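Long-range contacts in diphosphomevalonate decarboxylase, putative (Trypanosoma brucei, PDB 2HKE), which probably catalyses the ATP-dependent decarboxylation of (R)-5-diphosphomevalonate to isopentenyl diphosphate, a precursor of isoprenoids and sterols: residues Trp20-Gly25 with Ser198-Met203; Glu27-Pro32 with Ala140-Gly145; Glu177-Glu182 with Lys233-Ala238. The protein carries 1 engineered substitution. One frame throughout, in Å; residues are numbered along the deposited sequence.

Interaction 1: Trp20-Gly25 with Ser198-Met203; sequences WGKREG and SSTKGM. With SO4 (sulfate ion), chain C.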
ATOM      1  N   TRP A  20      10.660  -5.585  -2.450  1.00 18.76           N
ATOM      2  CA  TRP A  20      11.688  -5.471  -1.458  1.00 19.15           C
ATOM      3  C   TRP A  20      13.010  -5.623  -2.172  1.00 19.90           C
ATOM      4  O   TRP A  20      13.471  -6.714  -2.396  1.00 20.02           O
ATOM      5  CB  TRP A  20      11.518  -6.507  -0.349  1.00 19.58           C
ATOM      6  CG  TRP A  20      12.328  -6.207   0.881  1.00 19.41           C
ATOM      7  CD1 TRP A  20      13.408  -6.896   1.341  1.00 20.91           C
ATOM      8  CD2 TRP A  20      12.039  -5.219   1.837  1.00 18.09           C
ATOM      9  NE1 TRP A  20      13.867  -6.336   2.522  1.00 21.22           N
ATOM     10  CE2 TRP A  20      13.023  -5.307   2.849  1.00 20.58           C
ATOM     11  CE3 TRP A  20      11.061  -4.222   1.938  1.00 19.84           C
ATOM     12  CZ2 TRP A  20      13.050  -4.440   3.924  1.00 22.60           C
ATOM     13  CZ3 TRP A  20      11.122  -3.344   3.022  1.00 19.14           C
ATOM     14  CH2 TRP A  20      12.114  -3.468   3.988  1.00 22.34           C
ATOM     15  N   GLY A  21      13.563  -4.489  -2.589  1.00 18.82           N
ATOM     16  CA  GLY A  21      14.821  -4.405  -3.275  1.00 19.85           C
ATOM     17  C   GLY A  21      14.787  -3.656  -4.598  1.00 20.21           C
ATOM     18  O   GLY A  21      13.939  -3.949  -5.475  1.00 20.07           O
ATOM     19  N   LYS A  22      15.735  -2.735  -4.763  1.00 19.68           N
ATOM     20  CA  LYS A  22      16.008  -2.103  -6.040  1.00 20.09           C
ATOM     21  C   LYS A  22      17.224  -2.743  -6.726  1.00 21.36           C
ATOM     22  O   LYS A  22      18.267  -2.969  -6.082  1.00 19.29           O
ATOM     23  CB  LYS A  22      16.237  -0.609  -5.862  1.00 20.21           C
ATOM     24  CG  LYS A  22      15.035   0.121  -5.231  1.00 21.37           C
ATOM     25  CD  LYS A  22      15.390   1.535  -4.857  1.00 19.97           C
ATOM     26  CE  LYS A  22      14.314   2.350  -4.127  1.00 21.62           C
ATOM     27  NZ  LYS A  22      13.951   1.763  -2.852  1.00 22.38           N
ATOM     28  N   ARG A  23      17.085  -3.013  -8.014  1.00 20.73           N
ATOM     29  CA  ARG A  23      18.158  -3.610  -8.787  1.00 21.39           C
ATOM     30  C   ARG A  23      19.285  -2.646  -9.154  1.00 23.74           C
ATOM     31  O   ARG A  23      19.194  -1.423  -8.962  1.00 22.47           O
ATOM     32  CB  ARG A  23      17.584  -4.303 -10.021  1.00 21.85           C
ATOM     33  CG  ARG A  23      17.012  -3.383 -11.076  1.00 21.10           C
ATOM     34  CD  ARG A  23      16.613  -4.173 -12.319  1.00 22.65           C
ATOM     35  NE  ARG A  23      16.240  -3.352 -13.470  1.00 22.78           N
ATOM     36  CZ  ARG A  23      14.990  -3.043 -13.826  1.00 22.43           C
ATOM     37  NH1 ARG A  23      13.966  -3.374 -13.063  1.00 21.68           N
ATOM     38  NH2 ARG A  23      14.762  -2.327 -14.917  1.00 22.50           N
ATOM     39  N   GLU A  24      20.394  -3.211  -9.650  1.00 25.52           N
ATOM     40  CA  GLU A  24      21.528  -2.371 -10.032  1.00 25.34           C
ATOM     41  C   GLU A  24      21.067  -1.348 -11.043  1.00 24.95           C
ATOM     42  O   GLU A  24      20.414  -1.705 -11.996  1.00 24.95           O
ATOM     43  CB  GLU A  24      22.662  -3.212 -10.640  1.00 27.19           C
ATOM     44  CG  GLU A  24      23.881  -2.323 -11.050  1.00 31.29           C
ATOM     45  CD  GLU A  24      24.647  -1.810  -9.857  1.00 41.53           C
ATOM     46  OE1 GLU A  24      24.790  -2.614  -8.900  1.00 46.88           O
ATOM     47  OE2 GLU A  24      25.097  -0.606  -9.869  1.00 47.78           O
ATOM     48  N   GLY A  25      21.406  -0.089 -10.798  1.00 24.32           N
ATOM     49  CA  GLY A  25      21.045   1.023 -11.667  1.00 24.25           C
ATOM     50  C   GLY A  25      19.676   1.588 -11.309  1.00 23.40           C
ATOM     51  O   GLY A  25      19.183   2.483 -11.971  1.00 24.41           O
ATOM     52  N   SER A 198      14.640   2.505   7.794  1.00 29.06           N
ATOM     53  CA  SER A 198      13.580   2.756   6.820  1.00 28.34           C
ATOM     54  C   SER A 198      13.502   1.619   5.825  1.00 27.41           C
ATOM     55  O   SER A 198      14.473   0.917   5.618  1.00 26.68           O
ATOM     56  CB  SER A 198      13.861   4.044   6.050  1.00 29.16           C
ATOM     57  OG  SER A 198      14.975   3.843   5.201  1.00 25.66           O
ATOM     58  N   SER A 199      12.330   1.445   5.228  1.00 25.87           N
ATOM     59  CA  SER A 199      12.122   0.469   4.156  1.00 26.50           C
ATOM     60  C   SER A 199      13.118   0.703   3.011  1.00 24.36           C
ATOM     61  O   SER A 199      13.733  -0.215   2.511  1.00 21.87           O
ATOM     62  CB  SER A 199      10.692   0.616   3.626  1.00 27.53           C
ATOM     63  OG  SER A 199       9.770  -0.036   4.509  1.00 34.38           O
ATOM     64  N   THR A 200      13.323   1.963   2.635  1.00 23.26           N
ATOM     65  CA  THR A 200      14.235   2.263   1.531  1.00 23.32           C
ATOM     66  C   THR A 200      15.670   1.772   1.829  1.00 23.47           C
ATOM     67  O   THR A 200      16.288   1.076   1.027  1.00 22.50           O
ATOM     68  CB  THR A 200      14.259   3.737   1.254  1.00 23.33           C
ATOM     69  OG1 THR A 200      12.950   4.177   0.863  1.00 22.29           O
ATOM     70  CG2 THR A 200      15.230   4.051   0.126  1.00 22.78           C
ATOM     71  N   LYS A 201      16.162   2.096   3.005  1.00 24.51           N
ATOM     72  CA  LYS A 201      17.485   1.619   3.389  1.00 25.11           C
ATOM     73  C   LYS A 201      17.509   0.118   3.663  1.00 24.80           C
ATOM     74  O   LYS A 201      18.422  -0.573   3.202  1.00 23.65           O
ATOM     75  CB  LYS A 201      18.042   2.405   4.590  1.00 26.26           C
ATOM     76  CG  LYS A 201      18.444   3.822   4.169  1.00 29.80           C
ATOM     77  CD  LYS A 201      19.204   4.526   5.248  1.00 32.31           C
ATOM     78  CE  LYS A 201      19.401   5.993   4.930  1.00 35.35           C
ATOM     79  NZ  LYS A 201      20.022   6.660   6.158  1.00 38.11           N
ATOM     80  N   GLY A 202      16.508  -0.378   4.395  1.00 23.39           N
ATOM     81  CA  GLY A 202      16.488  -1.792   4.782  1.00 22.55           C
ATOM     82  C   GLY A 202      16.474  -2.730   3.597  1.00 22.22           C
ATOM     83  O   GLY A 202      17.133  -3.792   3.597  1.00 19.90           O
ATOM     84  N   MET A 203      15.697  -2.384   2.576  1.00 21.15           N
ATOM     85  CA  MET A 203      15.548  -3.298   1.450  1.00 20.68           C
ATOM     86  C   MET A 203      16.878  -3.483   0.730  1.00 19.64           C
ATOM     87  O   MET A 203      17.188  -4.589   0.267  1.00 20.43           O
ATOM     88  CB  MET A 203      14.432  -2.885   0.454  1.00 20.28           C
ATOM     89  CG  MET A 203      14.653  -1.634  -0.330  1.00 21.10           C
ATOM     90  SD  MET A 203      13.292  -1.382  -1.552  1.00 20.87           S
ATOM     91  CE  MET A 203      11.936  -0.973  -0.467  1.00 18.91           C
TER
HETATM   92  S   SO4 C 381      10.923   3.367  -1.973  1.00 23.93           S
HETATM   93  O1  SO4 C 381      12.345   3.414  -1.697  1.00 24.28           O
HETATM   94  O2  SO4 C 381      10.284   2.420  -1.090  1.00 24.08           O
HETATM   95  O3  SO4 C 381      10.324   4.678  -1.751  1.00 22.99           O
HETATM   96  O4  SO4 C 381      10.702   2.926  -3.352  1.00 23.69           O
HETATM   97  O   HOH W   1      16.316   1.313  -1.611  1.00 28.23           O

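Interaction 2: Glu27-Pro32 with Ala140-Gly145; sequences ETLILP and ARLGSG. With SO4 (sulfate ion), chain C.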
ATOM      1  N   GLU A  27      18.450   2.764  -7.987  1.00 22.08           N
ATOM      2  CA  GLU A  27      18.231   3.436  -6.724  1.00 22.26           C
ATOM      3  C   GLU A  27      17.707   4.851  -6.861  1.00 22.03           C
ATOM      4  O   GLU A  27      17.164   5.378  -5.914  1.00 22.70           O
ATOM      5  CB  GLU A  27      19.490   3.402  -5.844  1.00 23.10           C
ATOM      6  CG  GLU A  27      19.852   1.953  -5.444  1.00 24.60           C
ATOM      7  CD  GLU A  27      20.676   1.826  -4.163  1.00 25.92           C
ATOM      8  OE1 GLU A  27      20.567   2.694  -3.263  1.00 28.60           O
ATOM      9  OE2 GLU A  27      21.402   0.805  -4.061  1.00 29.10           O
ATOM     10  N   THR A  28      17.967   5.492  -8.000  1.00 22.47           N
ATOM     11  CA  THR A  28      17.447   6.828  -8.260  1.00 21.71           C
ATOM     12  C   THR A  28      16.179   6.748  -9.053  1.00 21.60           C
ATOM     13  O   THR A  28      15.187   7.431  -8.702  1.00 21.76           O
ATOM     14  CB  THR A  28      18.472   7.683  -9.004  1.00 22.30           C
ATOM     15  OG1 THR A  28      19.642   7.779  -8.199  1.00 24.16           O
ATOM     16  CG2 THR A  28      17.940   9.059  -9.289  1.00 22.74           C
ATOM     17  N   LEU A  29      16.220   5.951 -10.122  1.00 19.95           N
ATOM     18  CA  LEU A  29      15.022   5.697 -10.954  1.00 20.54           C
ATOM     19  C   LEU A  29      13.944   4.855 -10.287  1.00 19.90           C
ATOM     20  O   LEU A  29      12.803   4.902 -10.760  1.00 19.62           O
ATOM     21  CB  LEU A  29      15.378   5.085 -12.309  1.00 19.69           C
ATOM     22  CG  LEU A  29      16.189   6.028 -13.219  1.00 24.23           C
ATOM     23  CD1 LEU A  29      16.637   5.256 -14.420  1.00 24.89           C
ATOM     24  CD2 LEU A  29      15.359   7.239 -13.653  1.00 27.33           C
ATOM     25  N   ILE A  30      14.265   4.151  -9.190  1.00 18.77           N
ATOM     26  CA  ILE A  30      13.294   3.291  -8.466  1.00 19.47           C
ATOM     27  C   ILE A  30      12.877   2.126  -9.405  1.00 19.69           C
ATOM     28  O   ILE A  30      11.721   1.984  -9.838  1.00 19.63           O
ATOM     29  CB  ILE A  30      12.086   4.095  -7.898  1.00 19.17           C
ATOM     30  CG1 ILE A  30      12.524   5.459  -7.286  1.00 20.46           C
ATOM     31  CG2 ILE A  30      11.289   3.220  -6.896  1.00 18.81           C
ATOM     32  CD1 ILE A  30      13.560   5.341  -6.172  1.00 22.37           C
ATOM     33  N   LEU A  31      13.847   1.257  -9.669  1.00 19.05           N
ATOM     34  CA  LEU A  31      13.675   0.087 -10.522  1.00 18.48           C
ATOM     35  C   LEU A  31      13.878  -1.148  -9.639  1.00 18.56           C
ATOM     36  O   LEU A  31      14.922  -1.278  -8.980  1.00 18.35           O
ATOM     37  CB  LEU A  31      14.682   0.072 -11.701  1.00 18.00           C
ATOM     38  CG  LEU A  31      14.864   1.398 -12.400  1.00 19.40           C
ATOM     39  CD1 LEU A  31      15.910   1.238 -13.500  1.00 24.08           C
ATOM     40  CD2 LEU A  31      13.546   1.839 -12.980  1.00 18.40           C
ATOM     41  N   PRO A  32      12.852  -1.994  -9.534  1.00 18.20           N
ATOM     42  CA  PRO A  32      12.890  -3.029  -8.527  1.00 18.32           C
ATOM     43  C   PRO A  32      13.600  -4.299  -9.015  1.00 19.14           C
ATOM     44  O   PRO A  32      13.762  -4.478 -10.230  1.00 19.23           O
ATOM     45  CB  PRO A  32      11.441  -3.276  -8.267  1.00 19.22           C
ATOM     46  CG  PRO A  32      10.789  -3.094  -9.591  1.00 18.86           C
ATOM     47  CD  PRO A  32      11.587  -2.000 -10.265  1.00 18.12           C
ATOM     48  N   ALA A 140       4.880   8.622 -10.345  1.00 19.07           N
ATOM     49  CA  ALA A 140       4.676   8.251  -8.947  1.00 18.75           C
ATOM     50  C   ALA A 140       5.838   7.362  -8.461  1.00 18.11           C
ATOM     51  O   ALA A 140       6.306   7.543  -7.358  1.00 17.31           O
ATOM     52  CB  ALA A 140       3.352   7.526  -8.795  1.00 17.83           C
ATOM     53  N   ARG A 141       6.317   6.472  -9.340  1.00 17.73           N
ATOM     54  CA  ARG A 141       7.415   5.522  -9.059  1.00 18.05           C
ATOM     55  C   ARG A 141       8.668   6.236  -8.633  1.00 17.63           C
ATOM     56  O   ARG A 141       9.379   5.790  -7.724  1.00 18.93           O
ATOM     57  CB  ARG A 141       7.706   4.710 -10.327  1.00 17.60           C
ATOM     58  CG  ARG A 141       8.524   3.480 -10.075  1.00 18.62           C
ATOM     59  CD  ARG A 141       9.153   2.935 -11.329  1.00 17.30           C
ATOM     60  NE  ARG A 141      10.232   3.794 -11.788  1.00 16.96           N
ATOM     61  CZ  ARG A 141      10.356   4.335 -12.985  1.00 18.81           C
ATOM     62  NH1 ARG A 141       9.505   4.061 -13.972  1.00 20.82           N
ATOM     63  NH2 ARG A 141      11.421   5.047 -13.255  1.00 21.09           N
ATOM     64  N   LEU A 142       8.925   7.387  -9.265  1.00 18.60           N
ATOM     65  CA  LEU A 142      10.069   8.232  -8.893  1.00 18.60           C
ATOM     66  C   LEU A 142      10.030   8.745  -7.447  1.00 19.66           C
ATOM     67  O   LEU A 142      11.063   9.089  -6.880  1.00 22.87           O
ATOM     68  CB  LEU A 142      10.180   9.432  -9.844  1.00 17.71           C
ATOM     69  CG  LEU A 142      10.623   9.028 -11.253  1.00 18.04           C
ATOM     70  CD1 LEU A 142      10.563  10.277 -12.171  1.00 19.71           C
ATOM     71  CD2 LEU A 142      12.023   8.357 -11.347  1.00 19.87           C
ATOM     72  N   GLY A 143       8.826   8.942  -6.935  1.00 20.39           N
ATOM     73  CA  GLY A 143       8.605   9.433  -5.611  1.00 19.64           C
ATOM     74  C   GLY A 143       8.669   8.306  -4.629  1.00 21.13           C
ATOM     75  O   GLY A 143       9.337   8.447  -3.629  1.00 22.24           O
ATOM     76  N   SER A 144       7.975   7.204  -4.912  1.00 20.65           N
ATOM     77  CA  SER A 144       8.020   5.985  -4.080  1.00 21.79           C
ATOM     78  C   SER A 144       7.632   4.811  -4.942  1.00 21.22           C
ATOM     79  O   SER A 144       6.646   4.840  -5.671  1.00 20.39           O
ATOM     80  CB  SER A 144       7.054   6.037  -2.865  1.00 23.37           C
ATOM     81  OG  SER A 144       7.202   4.857  -2.118  1.00 29.77           O
ATOM     82  N   GLY A 145       8.357   3.716  -4.825  1.00 20.19           N
ATOM     83  CA  GLY A 145       8.046   2.576  -5.675  1.00 20.90           C
ATOM     84  C   GLY A 145       6.614   2.105  -5.524  1.00 20.93           C
ATOM     85  O   GLY A 145       5.895   1.962  -6.509  1.00 21.67           O
TER
HETATM   86  S   SO4 C 381      10.923   3.367  -1.973  1.00 23.93           S
HETATM   87  O1  SO4 C 381      12.345   3.414  -1.697  1.00 24.28           O
HETATM   88  O2  SO4 C 381      10.284   2.420  -1.090  1.00 24.08           O
HETATM   89  O3  SO4 C 381      10.324   4.678  -1.751  1.00 22.99           O
HETATM   90  O4  SO4 C 381      10.702   2.926  -3.352  1.00 23.69           O
HETATM   91  O   HOH W   2      13.620   9.508  -7.822  1.00 25.04           O

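Interaction 3: Glu177-Glu182 with Lys233-Ala238; sequences ETHWPE and KARDFA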
ATOM      1  N   GLU A 177     -11.658  -3.375 -10.248  1.00 23.57           N
ATOM      2  CA  GLU A 177     -12.403  -3.551  -9.010  1.00 24.35           C
ATOM      3  C   GLU A 177     -13.689  -4.330  -9.185  1.00 25.12           C
ATOM      4  O   GLU A 177     -14.270  -4.765  -8.217  1.00 26.67           O
ATOM      5  CB  GLU A 177     -12.683  -2.189  -8.375  1.00 25.47           C
ATOM      6  CG  GLU A 177     -13.634  -1.231  -9.111  1.00 27.82           C
ATOM      7  CD  GLU A 177     -12.984  -0.415 -10.220  1.00 31.70           C
ATOM      8  OE1 GLU A 177     -11.822  -0.655 -10.578  1.00 31.86           O
ATOM      9  OE2 GLU A 177     -13.636   0.510 -10.760  1.00 36.26           O
ATOM     10  N   THR A 178     -14.205  -4.418 -10.398  1.00 24.86           N
ATOM     11  CA  THR A 178     -15.404  -5.196 -10.628  1.00 24.44           C
ATOM     12  C   THR A 178     -15.184  -6.694 -10.766  1.00 24.13           C
ATOM     13  O   THR A 178     -16.146  -7.459 -10.755  1.00 24.97           O
ATOM     14  CB  THR A 178     -16.166  -4.707 -11.906  1.00 24.61           C
ATOM     15  OG1 THR A 178     -15.415  -5.061 -13.047  1.00 26.43           O
ATOM     16  CG2 THR A 178     -16.380  -3.255 -11.894  1.00 23.95           C
ATOM     17  N   HIS A 179     -13.936  -7.148 -10.883  1.00 23.10           N
ATOM     18  CA  HIS A 179     -13.670  -8.541 -11.205  1.00 23.84           C
ATOM     19  C   HIS A 179     -14.080  -9.460 -10.054  1.00 22.59           C
ATOM     20  O   HIS A 179     -14.733 -10.461 -10.259  1.00 22.15           O
ATOM     21  CB  HIS A 179     -12.205  -8.751 -11.608  1.00 23.42           C
ATOM     22  CG  HIS A 179     -11.847 -10.183 -11.850  1.00 23.98           C
ATOM     23  ND1 HIS A 179     -12.264 -10.884 -12.967  1.00 26.74           N
ATOM     24  CD2 HIS A 179     -11.114 -11.052 -11.110  1.00 27.14           C
ATOM     25  CE1 HIS A 179     -11.799 -12.120 -12.901  1.00 30.79           C
ATOM     26  NE2 HIS A 179     -11.115 -12.254 -11.771  1.00 28.69           N
ATOM     27  N   TRP A 180     -13.713  -9.115  -8.832  1.00 22.51           N
ATOM     28  CA  TRP A 180     -13.885 -10.009  -7.684  1.00 22.46           C
ATOM     29  C   TRP A 180     -14.442  -9.230  -6.522  1.00 22.69           C
ATOM     30  O   TRP A 180     -13.725  -8.957  -5.551  1.00 23.43           O
ATOM     31  CB  TRP A 180     -12.513 -10.618  -7.321  1.00 22.56           C
ATOM     32  CG  TRP A 180     -12.518 -11.876  -6.475  1.00 22.36           C
ATOM     33  CD1 TRP A 180     -13.578 -12.461  -5.864  1.00 22.38           C
ATOM     34  CD2 TRP A 180     -11.368 -12.629  -6.082  1.00 22.37           C
ATOM     35  NE1 TRP A 180     -13.184 -13.572  -5.174  1.00 23.05           N
ATOM     36  CE2 TRP A 180     -11.826 -13.700  -5.291  1.00 23.02           C
ATOM     37  CE3 TRP A 180     -10.005 -12.530  -6.365  1.00 21.92           C
ATOM     38  CZ2 TRP A 180     -10.970 -14.655  -4.773  1.00 23.93           C
ATOM     39  CZ3 TRP A 180      -9.150 -13.469  -5.865  1.00 22.72           C
ATOM     40  CH2 TRP A 180      -9.626 -14.534  -5.096  1.00 22.16           C
ATOM     41  N   PRO A 181     -15.707  -8.793  -6.622  1.00 24.04           N
ATOM     42  CA  PRO A 181     -16.270  -7.906  -5.605  1.00 23.94           C
ATOM     43  C   PRO A 181     -16.396  -8.549  -4.224  1.00 23.23           C
ATOM     44  O   PRO A 181     -16.551  -7.847  -3.241  1.00 24.12           O
ATOM     45  CB  PRO A 181     -17.689  -7.592  -6.138  1.00 25.38           C
ATOM     46  CG  PRO A 181     -17.970  -8.560  -7.204  1.00 25.12           C
ATOM     47  CD  PRO A 181     -16.649  -9.071  -7.721  1.00 24.87           C
ATOM     48  N   GLU A 182     -16.357  -9.881  -4.160  1.00 22.36           N
ATOM     49  CA  GLU A 182     -16.427 -10.572  -2.883  1.00 21.69           C
ATOM     50  C   GLU A 182     -15.206 -10.364  -1.991  1.00 21.07           C
ATOM     51  O   GLU A 182     -15.309 -10.405  -0.769  1.00 20.06           O
ATOM     52  CB  GLU A 182     -16.628 -12.041  -3.074  1.00 22.98           C
ATOM     53  CG  GLU A 182     -17.910 -12.369  -3.744  1.00 26.30           C
ATOM     54  CD  GLU A 182     -17.847 -12.396  -5.293  1.00 32.61           C
ATOM     55  OE1 GLU A 182     -16.861 -11.964  -5.971  1.00 27.00           O
ATOM     56  OE2 GLU A 182     -18.858 -12.881  -5.846  1.00 38.33           O
ATOM     57  N   LYS A 233      -7.619 -14.448 -11.605  1.00 23.16           N
ATOM     58  CA  LYS A 233      -8.515 -14.674 -12.754  1.00 25.46           C
ATOM     59  C   LYS A 233      -9.606 -15.668 -12.453  1.00 25.35           C
ATOM     60  O   LYS A 233     -10.772 -15.422 -12.840  1.00 27.69           O
ATOM     61  CB  LYS A 233      -7.728 -15.013 -14.028  1.00 26.29           C
ATOM     62  CG  LYS A 233      -7.108 -13.765 -14.569  1.00 30.36           C
ATOM     63  CD  LYS A 233      -6.575 -13.868 -15.976  1.00 32.61           C
ATOM     64  CE  LYS A 233      -6.420 -12.447 -16.617  1.00 36.72           C
ATOM     65  NZ  LYS A 233      -5.282 -12.344 -17.629  1.00 39.55           N
ATOM     66  N   ALA A 234      -9.282 -16.746 -11.742  1.00 24.48           N
ATOM     67  CA  ALA A 234     -10.241 -17.782 -11.363  1.00 24.93           C
ATOM     68  C   ALA A 234     -11.048 -17.484 -10.112  1.00 24.79           C
ATOM     69  O   ALA A 234     -11.901 -18.272  -9.784  1.00 25.58           O
ATOM     70  CB  ALA A 234      -9.530 -19.096 -11.159  1.00 24.46           C
ATOM     71  N   ARG A 235     -10.745 -16.402  -9.396  1.00 23.79           N
ATOM     72  CA  ARG A 235     -11.336 -16.085  -8.097  1.00 24.07           C
ATOM     73  C   ARG A 235     -11.217 -17.249  -7.143  1.00 23.00           C
ATOM     74  O   ARG A 235     -12.165 -17.616  -6.476  1.00 23.39           O
ATOM     75  CB  ARG A 235     -12.808 -15.620  -8.239  1.00 24.85           C
ATOM     76  CG  ARG A 235     -13.013 -14.483  -9.183  1.00 25.25           C
ATOM     77  CD  ARG A 235     -14.489 -14.431  -9.650  1.00 29.20           C
ATOM     78  NE  ARG A 235     -14.754 -13.349 -10.603  1.00 30.44           N
ATOM     79  CZ  ARG A 235     -14.823 -13.493 -11.934  1.00 35.12           C
ATOM     80  NH1 ARG A 235     -14.630 -14.682 -12.506  1.00 37.86           N
ATOM     81  NH2 ARG A 235     -15.083 -12.436 -12.706  1.00 33.21           N
ATOM     82  N   ASP A 236      -9.992 -17.795  -7.039  1.00 22.47           N
ATOM     83  CA  ASP A 236      -9.653 -18.917  -6.195  1.00 22.18           C
ATOM     84  C   ASP A 236      -9.051 -18.320  -4.910  1.00 22.05           C
ATOM     85  O   ASP A 236      -7.859 -18.013  -4.868  1.00 21.43           O
ATOM     86  CB  ASP A 236      -8.589 -19.718  -6.923  1.00 23.12           C
ATOM     87  CG  ASP A 236      -8.079 -20.923  -6.133  1.00 23.07           C
ATOM     88  OD1 ASP A 236      -8.460 -21.149  -4.960  1.00 23.57           O
ATOM     89  OD2 ASP A 236      -7.229 -21.637  -6.734  1.00 25.18           O
ATOM     90  N   PHE A 237      -9.893 -18.095  -3.914  1.00 20.86           N
ATOM     91  CA  PHE A 237      -9.442 -17.398  -2.736  1.00 20.89           C
ATOM     92  C   PHE A 237      -8.372 -18.164  -1.997  1.00 20.04           C
ATOM     93  O   PHE A 237      -7.389 -17.573  -1.553  1.00 19.55           O
ATOM     94  CB  PHE A 237     -10.600 -17.104  -1.785  1.00 20.10           C
ATOM     95  CG  PHE A 237     -10.164 -16.418  -0.568  1.00 19.75           C
ATOM     96  CD1 PHE A 237      -9.939 -15.038  -0.593  1.00 18.07           C
ATOM     97  CD2 PHE A 237      -9.909 -17.111   0.585  1.00 21.82           C
ATOM     98  CE1 PHE A 237      -9.465 -14.402   0.533  1.00 20.46           C
ATOM     99  CE2 PHE A 237      -9.451 -16.448   1.713  1.00 19.88           C
ATOM    100  CZ  PHE A 237      -9.228 -15.055   1.643  1.00 21.10           C
ATOM    101  N   ALA A 238      -8.580 -19.461  -1.805  1.00 20.53           N
ATOM    102  CA  ALA A 238      -7.601 -20.240  -1.039  1.00 20.67           C
ATOM    103  C   ALA A 238      -6.170 -20.155  -1.594  1.00 20.62           C
ATOM    104  O   ALA A 238      -5.216 -19.973  -0.831  1.00 20.76           O
ATOM    105  CB  ALA A 238      -8.070 -21.710  -0.899  1.00 21.59           C
TER

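Interaction 1: Trp20-Gly25 with Ser198-Met203
Met-203 lies across the indole of Trp-20, and these two residues bury the most surface here. Met-203 CB sits over the six-membered ring, 3.7 Å from its centroid and 16° off the normal. This is a CH-pi contact. Met-203 CA covers the ring fusion and comes within 3.5 Å of Trp-20 CE2. At the rim, Ser-199 OG lies near the ring plane, 3.9 Å from Trp-20 CZ3. The indole NE1 is hydrogen-bonded to Ser-206 OG, further along helix 199-209.

Met-203 CG stands between its backbone N and carbonyl carbon (chi1 67°). With the chain then extended at chi2, the sulfur lies beside Gly-21. There Gly-21 N gives Met-203 SD a weak hydrogen bond of 3.3 Å. Lys-22 reaches the same sulfur from another direction, with NZ 3.5 Å from Met-203 SD. The Lys-22 chain runs extended and then bends at the last torsion (chi4 62°). Lys-22 NZ donates to sulfate O1 at 2.6 Å, and Thr-200 OG1 donates to the same oxygen at 2.7 Å. A water links Lys-22 NZ to Thr-200 O, and Tyr-19 OH is a further partner of NZ.

The sulfate probably came from the crystallisation liquor. Its place between the N-terminal and C-terminal family regions is consistent with the interdomain cleft of the GHMP kinase fold.

Interaction 2: Glu27-Pro32 with Ala140-Gly145
Arg-141 leaves helix 136-143 with CG anti to the backbone N (chi1 -164°) and turns at chi3 (72°). The bend brings its guanidinium side-on to the carbonyl of Leu-29. Arg-141 NE donates to Leu-29 O at 3.0 Å, and Arg-141 NH2 donates to the same Leu-29 O at 2.9 Å. The oxygen lies almost exactly in the guanidinium plane. Both bonds are moderately bent, as one acceptor shared by two neighbouring N-H groups requires. The third nitrogen, NH1, is hydrogen-bonded to Cys-169 O. Leu-31 CD2 lies over one face of the group, offset toward its rim and 3.9 Å from Arg-141 NH2.

Ile-30 carries the largest share of the buried surface. Its backbone is in the left-handed region (phi 65°), and its CB points toward the helix. CB, CG1 and CG2 all crowd round the carbonyl oxygen of Arg-141, with Ile-30 CB 3.2 Å from Arg-141 O. The packing is tight there. Ile-30 CG2 also meets Gly-145 CA at 3.5 Å. Beside this contact, Gly-145 N donates to sulfate O4 at 2.9 Å, and Ile-30 CG2 also borders that oxygen. Leu-142 CD2 rests on the loop backbone, 3.6 Å from Leu-29 O. A water donates to both Thr-28 O and Leu-142 O and joins the two backbones at the edge of the contact.

The contact sets the loop between strands 5-15 and 36-40 against the end of helix 136-143, within the N-terminal family region. The buried guanidinium is met by neutral backbone carbonyls on both loops it touches. Its charge would therefore be stabilised, at least in part, by the dipoles of these carbonyls.

Interaction 3: Glu177-Glu182 with Lys233-Ala238
His-179 O is gripped by two nitrogens of Arg-235. Arg-235 NE donates to His-179 O at 2.9 Å, and Arg-235 NH2 donates to His-179 O at 3.2 Å. Both come from the same face of the carbonyl plane. Just after helix 213-234, Arg-235 forms a Schellman motif with positive phi (52°). Asp-236 follows as the N-cap of helix 237-256, so the contact lies at a tight joint between two helices.

The guanidinium lies flat on the His-179 imidazole, with centres 3.9 Å apart and planes at 26°. The two flat groups are stacked. The ring is held in turn by a hydrogen bond from its NE2 to Ile-232 O. The Arg-235 chain runs extended from CG to NE, and its CB and CG pass along the indole, antiparallel to the Trp-180 side chain. Arg-235 CA makes a CH-pi contact over the indole, 3.6 Å from the centroid of the six-membered ring.

Trp-180 thus fits against the turn, while Leu-303 of strand 298-303 touches both Trp-180 and Phe-237. At the indole rim, Trp-180 CZ2 meets Phe-237 CB at 3.9 Å.

In the fold
Interactions 1 and 2 are neighbours and mostly buried. Their first segments belong to one loop, between strands 5-15 and 36-40, and Arg-23 joins them through hydrogen bonds to Leu-31 and Pro-32. Both touch the sulfate. Interaction 1 brings this loop to the C-terminal family region, whereas interaction 2 stays within the N-terminal one. Interaction 3 is partly exposed. Its centre lies about 31 Å from the centre of interaction 1 and about 29 Å from that of interaction 2, and the sulfate takes no part in it. Interactions 2 and 3 share a side-on arginine grip on one carbonyl, but the arginine is buried in interaction 2 and exposed in interaction 3. Interaction 1 combines methionine-indole packing with a lysine and a threonine on the sulfate.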